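Local coordinates for probable glutamine-binding lipoprotein GlnH (GLNBP) (Mycobacterium tuberculosis, PDB 6H20), which binds amino acids, asparagine in this crystal and probably aspartate above all, and appears to feed into protein kinase G control of glutamate metabolism, at residues A82-V85 against A86-I89; T125-R128 against R129-V132. All coordinates share one frame; numbering follows the deposited sequence.

In the fold
Both contacts are local, each made along one continuous run of chain, and their centres lie 24 Å apart with nearest atoms about 15 Å apart, so they do not touch; they share no helix or strand. Interaction 1 lies within helix 77-90 and is mostly buried: an apolar face rests on strand 53-57 and polar side chains meet helix 244-259. Its chemistry is regular helix bonding plus a carboxylate-guanidinium pair. Interaction 2 is a surface contact on the short helix 126-129 and the turn into strand 132-134. There the main chain is less regular, and R128 reaches the bound asparagine, so this contact supplies part of the ligand pocket.

Interaction 1: A82-V85 against A86-I89; sequences AGEV and ARDI
Side-chain torsions set the E84-R87 pair: E84 turns CG away from its carbonyl carbon (chi1 -67°) and bends again at chi2, while R87 keeps CG opposite its backbone N (chi1 -169°) and bends at chi3. The two chains consequently lie side by side, pointing the same way. R87 then grips the carboxylate side-on with two nitrogens: NE of R87 meets OE1 of E84 at 2.9 Å, and NH2 of R87 meets OE2 of E84 at 2.9 Å. Both oxygens are approached on their syn side and lie close to the guanidinium plane. The planes of the two flat groups are 26° apart, a moderate twist. This is an i to i+3 bridge on helix 77-90 of the periplasmic-binding-protein fold of the solute-binding protein 3 family, and the helix backbone runs in regular i to i+4 bonds, among them A86 N to A82 O at 3.1 Å and R87 N to G83 O at 2.8 Å. On another side of the helix, V85 CG1 rests 4.1 Å from I89 CD1, and V85, A86 and I89 all pack on L53 of strand 53-57. The carboxylate of E84 is shared, because OE1 also takes a salt bridge from R256 of helix 244-259. R256 reaches D88 OD1 as well, and D88 OD2 is hydrogen-bonded to T253 OG1.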
ATOM      1  N   ALA A  82       4.451  -9.775  -5.049  1.00 14.80           N
ATOM      2  CA  ALA A  82       5.384  -9.549  -6.153  1.00 14.90           C
ATOM      3  C   ALA A  82       6.054 -10.844  -6.571  1.00 15.15           C
ATOM      4  O   ALA A  82       6.261 -11.087  -7.766  1.00 16.90           O
ATOM      5  CB  ALA A  82       6.440  -8.502  -5.764  1.00 16.25           C
ATOM      6  N   GLY A  83       6.381 -11.702  -5.602  1.00 16.24           N
ATOM      7  CA  GLY A  83       7.017 -12.964  -5.928  1.00 16.15           C
ATOM      8  C   GLY A  83       6.130 -13.886  -6.739  1.00 16.94           C
ATOM      9  O   GLY A  83       6.632 -14.703  -7.513  1.00 18.86           O
ATOM     10  N   GLU A  84       4.807 -13.782  -6.563  1.00 14.80           N
ATOM     11  CA  GLU A  84       3.902 -14.595  -7.374  1.00 16.41           C
ATOM     12  C   GLU A  84       3.886 -14.136  -8.829  1.00 17.98           C
ATOM     13  O   GLU A  84       3.784 -14.968  -9.743  1.00 18.54           O
ATOM     14  CB  GLU A  84       2.500 -14.594  -6.769  1.00 16.19           C
ATOM     15  CG  GLU A  84       2.416 -15.293  -5.417  1.00 16.01           C
ATOM     16  CD  GLU A  84       2.905 -16.724  -5.455  1.00 20.56           C
ATOM     17  OE1 GLU A  84       2.615 -17.424  -6.457  1.00 22.21           O
ATOM     18  OE2 GLU A  84       3.587 -17.151  -4.497  1.00 25.66           O
ATOM     19  N   VAL A  85       3.998 -12.823  -9.067  1.00 16.00           N
ATOM     20  CA  VAL A  85       4.189 -12.334 -10.431  1.00 14.64           C
ATOM     21  C   VAL A  85       5.472 -12.904 -11.015  1.00 16.33           C
ATOM     22  O   VAL A  85       5.493 -13.415 -12.140  1.00 17.72           O
ATOM     23  CB  VAL A  85       4.184 -10.797 -10.462  1.00 16.65           C
ATOM     24  CG1 VAL A  85       4.421 -10.289 -11.891  1.00 18.02           C
ATOM     25  CG2 VAL A  85       2.875 -10.272  -9.903  1.00 17.28           C
ATOM     26  N   ALA A  86       6.561 -12.844 -10.249  1.00 16.36           N
ATOM     27  CA  ALA A  86       7.824 -13.394 -10.733  1.00 17.83           C
ATOM     28  C   ALA A  86       7.710 -14.889 -10.995  1.00 18.84           C
ATOM     29  O   ALA A  86       8.295 -15.405 -11.956  1.00 20.54           O
ATOM     30  CB  ALA A  86       8.940 -13.101  -9.727  1.00 19.71           C
ATOM     31  N   ARG A  87       6.965 -15.609 -10.150  1.00 17.81           N
ATOM     32  CA  ARG A  87       6.757 -17.033 -10.401  1.00 20.31           C
ATOM     33  C   ARG A  87       6.109 -17.258 -11.763  1.00 19.85           C
ATOM     34  O   ARG A  87       6.502 -18.164 -12.507  1.00 22.78           O
ATOM     35  CB  ARG A  87       5.900 -17.653  -9.301  1.00 21.10           C
ATOM     36  CG  ARG A  87       5.869 -19.180  -9.351  1.00 24.48           C
ATOM     37  CD  ARG A  87       4.680 -19.757  -8.574  1.00 23.49           C
ATOM     38  NE  ARG A  87       4.660 -19.329  -7.172  1.00 23.12           N
ATOM     39  CZ  ARG A  87       5.379 -19.890  -6.201  1.00 28.04           C
ATOM     40  NH1 ARG A  87       6.196 -20.901  -6.471  1.00 28.67           N
ATOM     41  NH2 ARG A  87       5.283 -19.437  -4.954  1.00 29.63           N
ATOM     42  N   ASP A  88       5.113 -16.437 -12.104  1.00 19.15           N
ATOM     43  CA  ASP A  88       4.442 -16.585 -13.394  1.00 17.51           C
ATOM     44  C   ASP A  88       5.377 -16.257 -14.558  1.00 18.74           C
ATOM     45  O   ASP A  88       5.238 -16.839 -15.643  1.00 20.31           O
ATOM     46  CB  ASP A  88       3.202 -15.692 -13.451  1.00 18.57           C
ATOM     47  CG  ASP A  88       2.008 -16.279 -12.711  1.00 23.66           C
ATOM     48  OD1 ASP A  88       2.159 -17.316 -12.047  1.00 24.60           O
ATOM     49  OD2 ASP A  88       0.918 -15.687 -12.817  1.00 28.45           O
ATOM     50  N   ILE A  89       6.331 -15.344 -14.364  1.00 19.07           N
ATOM     51  CA  ILE A  89       7.247 -14.986 -15.448  1.00 18.27           C
ATOM     52  C   ILE A  89       8.334 -16.035 -15.605  1.00 22.56           C
ATOM     53  O   ILE A  89       8.629 -16.485 -16.723  1.00 26.38           O
ATOM     54  CB  ILE A  89       7.850 -13.583 -15.229  1.00 19.82           C
ATOM     55  CG1 ILE A  89       6.751 -12.519 -15.186  1.00 20.91           C
ATOM     56  CG2 ILE A  89       8.886 -13.260 -16.315  1.00 22.07           C
ATOM     57  CD1 ILE A  89       7.242 -11.123 -14.796  1.00 21.42           C
TER

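Interaction 2: T125-R128 against R129-V132; sequences TCER and RKLV. With ASN (asparagine), chain B.
R128 O receives two backbone donors from the turn that follows it, V132 N at 2.9 Å and L131 N at 2.9 Å, the tight part of the contact. V132 N comes nearly along the C=O axis, whereas L131 N sits above the carbonyl plane. At the helix start T125 is the N-cap: its OG1 accepts from R128 N at 3.0 Å, and R129 N bonds to T125 O at 2.9 Å. C126, in the helix's first turn, is disulfide-bonded to C25. The solvent side is looser: E127 and K130 lie alongside each other, E127 OE1 meeting K130 CE at 3.1 Å, while its salt bridge to K130 NZ is long at 3.8 Å. R128 is extended from CG to NE (chi3 180°), carrying its guanidinium to the bound asparagine, whose C lies at the guanidinium edge, in plane. NH1 of R128 meets OXT of the ligand at 2.8 Å and NH2 of R128 meets its O at 3.0 Å, both nearly straight at 170°. NH1 also donates to S123 O, fixing the group's rotation. R106, close beside R128, also hydrogen-bonds the ligand. R128's two-nitrogen grip on O and OXT is consistent with recognition of an amino acid's alpha-carboxylate by charge.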
ATOM      1  N   THR A 125      -6.558   5.001  -7.189  1.00 18.76           N
ATOM      2  CA  THR A 125      -7.401   6.191  -7.182  1.00 19.94           C
ATOM      3  C   THR A 125      -7.529   6.744  -8.597  1.00 21.84           C
ATOM      4  O   THR A 125      -6.700   6.478  -9.472  1.00 20.98           O
ATOM      5  CB  THR A 125      -6.853   7.306  -6.271  1.00 20.19           C
ATOM      6  OG1 THR A 125      -5.648   7.837  -6.835  1.00 22.17           O
ATOM      7  CG2 THR A 125      -6.583   6.777  -4.847  1.00 18.94           C
ATOM      8  N   CYS A 126      -8.562   7.561  -8.798  1.00 23.36           N
ATOM      9  CA  CYS A 126      -8.751   8.182 -10.103  1.00 25.02           C
ATOM     10  C   CYS A 126      -7.614   9.138 -10.436  1.00 25.32           C
ATOM     11  O   CYS A 126      -7.136   9.172 -11.578  1.00 26.56           O
ATOM     12  CB  CYS A 126     -10.096   8.892 -10.148  1.00 31.78           C
ATOM     13  SG  CYS A 126     -11.463   7.722 -10.240  1.00 43.50           S
ATOM     14  N   GLU A 127      -7.159   9.924  -9.455  1.00 26.30           N
ATOM     15  CA  GLU A 127      -6.046  10.831  -9.716  1.00 27.63           C
ATOM     16  C   GLU A 127      -4.789  10.063 -10.104  1.00 25.14           C
ATOM     17  O   GLU A 127      -4.074  10.455 -11.035  1.00 27.01           O
ATOM     18  CB  GLU A 127      -5.781  11.722  -8.500  1.00 29.65           C
ATOM     19  CG  GLU A 127      -6.707  12.923  -8.401  1.00 39.11           C
ATOM     20  CD  GLU A 127      -6.745  13.749  -9.678  1.00 47.66           C
ATOM     21  OE1 GLU A 127      -7.813  13.796 -10.325  1.00 51.61           O
ATOM     22  OE2 GLU A 127      -5.709  14.351 -10.035  1.00 50.25           O
ATOM     23  N   ARG A 128      -4.508   8.948  -9.419  1.00 21.48           N
ATOM     24  CA  ARG A 128      -3.324   8.175  -9.782  1.00 19.14           C
ATOM     25  C   ARG A 128      -3.486   7.508 -11.137  1.00 22.02           C
ATOM     26  O   ARG A 128      -2.504   7.341 -11.866  1.00 23.63           O
ATOM     27  CB  ARG A 128      -3.000   7.143  -8.698  1.00 17.93           C
ATOM     28  CG  ARG A 128      -2.449   7.775  -7.439  1.00 18.01           C
ATOM     29  CD  ARG A 128      -2.387   6.770  -6.303  1.00 16.99           C
ATOM     30  NE  ARG A 128      -1.850   7.415  -5.105  1.00 17.34           N
ATOM     31  CZ  ARG A 128      -1.685   6.792  -3.941  1.00 15.54           C
ATOM     32  NH1 ARG A 128      -2.005   5.507  -3.828  1.00 17.14           N
ATOM     33  NH2 ARG A 128      -1.176   7.448  -2.900  1.00 18.02           N
ATOM     34  N   ARG A 129      -4.714   7.140 -11.497  1.00 22.07           N
ATOM     35  CA  ARG A 129      -4.948   6.502 -12.787  1.00 21.68           C
ATOM     36  C   ARG A 129      -4.728   7.441 -13.966  1.00 28.17           C
ATOM     37  O   ARG A 129      -4.599   6.961 -15.100  1.00 28.92           O
ATOM     38  CB  ARG A 129      -6.347   5.901 -12.820  1.00 22.80           C
ATOM     39  CG  ARG A 129      -6.358   4.470 -12.337  1.00 23.39           C
ATOM     40  CD  ARG A 129      -7.555   3.711 -12.876  1.00 27.04           C
ATOM     41  NE  ARG A 129      -7.466   2.264 -12.680  1.00 28.65           N
ATOM     42  CZ  ARG A 129      -6.757   1.438 -13.449  1.00 25.15           C
ATOM     43  NH1 ARG A 129      -6.047   1.911 -14.467  1.00 27.06           N
ATOM     44  NH2 ARG A 129      -6.759   0.134 -13.202  1.00 25.71           N
ATOM     45  N   LYS A 130      -4.693   8.755 -13.733  1.00 26.86           N
ATOM     46  CA  LYS A 130      -4.300   9.682 -14.792  1.00 26.68           C
ATOM     47  C   LYS A 130      -2.823   9.546 -15.134  1.00 30.76           C
ATOM     48  O   LYS A 130      -2.402   9.970 -16.219  1.00 33.38           O
ATOM     49  CB  LYS A 130      -4.558  11.123 -14.346  1.00 32.09           C
ATOM     50  CG  LYS A 130      -6.022  11.493 -14.166  1.00 34.73           C
ATOM     51  CD  LYS A 130      -6.160  12.907 -13.618  1.00 37.47           C
ATOM     52  CE  LYS A 130      -7.613  13.255 -13.360  1.00 41.02           C
ATOM     53  NZ  LYS A 130      -8.045  14.482 -14.075  1.00 44.93           N
ATOM     54  N   LEU A 131      -2.029   8.972 -14.230  1.00 24.33           N
ATOM     55  CA  LEU A 131      -0.578   8.936 -14.344  1.00 27.67           C
ATOM     56  C   LEU A 131       0.012   7.539 -14.478  1.00 27.22           C
ATOM     57  O   LEU A 131       1.061   7.396 -15.109  1.00 26.18           O
ATOM     58  CB  LEU A 131       0.066   9.618 -13.126  1.00 29.31           C
ATOM     59  CG  LEU A 131      -0.431  11.030 -12.840  1.00 29.00           C
ATOM     60  CD1 LEU A 131       0.153  11.538 -11.531  1.00 30.14           C
ATOM     61  CD2 LEU A 131      -0.062  11.953 -13.996  1.00 33.21           C
ATOM     62  N   VAL A 132      -0.600   6.516 -13.875  1.00 22.95           N
ATOM     63  CA  VAL A 132      -0.090   5.153 -13.933  1.00 19.29           C
ATOM     64  C   VAL A 132      -1.257   4.197 -14.136  1.00 21.34           C
ATOM     65  O   VAL A 132      -2.423   4.557 -13.963  1.00 21.48           O
ATOM     66  CB  VAL A 132       0.684   4.757 -12.656  1.00 22.48           C
ATOM     67  CG1 VAL A 132       1.845   5.715 -12.412  1.00 24.73           C
ATOM     68  CG2 VAL A 132      -0.250   4.728 -11.441  1.00 22.59           C
TER
HETATM   69  N   ASN B 401      -2.420   2.980   0.829  1.00 15.01           N
HETATM   70  CA  ASN B 401      -2.119   4.387   1.090  1.00 14.26           C
HETATM   71  C   ASN B 401      -1.648   5.048  -0.192  1.00 15.65           C
HETATM   72  O   ASN B 401      -1.120   6.175  -0.160  1.00 14.72           O
HETATM   73  CB  ASN B 401      -1.066   4.524   2.191  1.00 15.45           C
HETATM   74  CG  ASN B 401       0.291   4.019   1.768  1.00 16.10           C
HETATM   75  OD1 ASN B 401       0.437   3.285   0.795  1.00 17.19           O
HETATM   76  ND2 ASN B 401       1.306   4.446   2.484  1.00 15.55           N
HETATM   77  OXT ASN B 401      -1.801   4.434  -1.270  1.00 15.29           O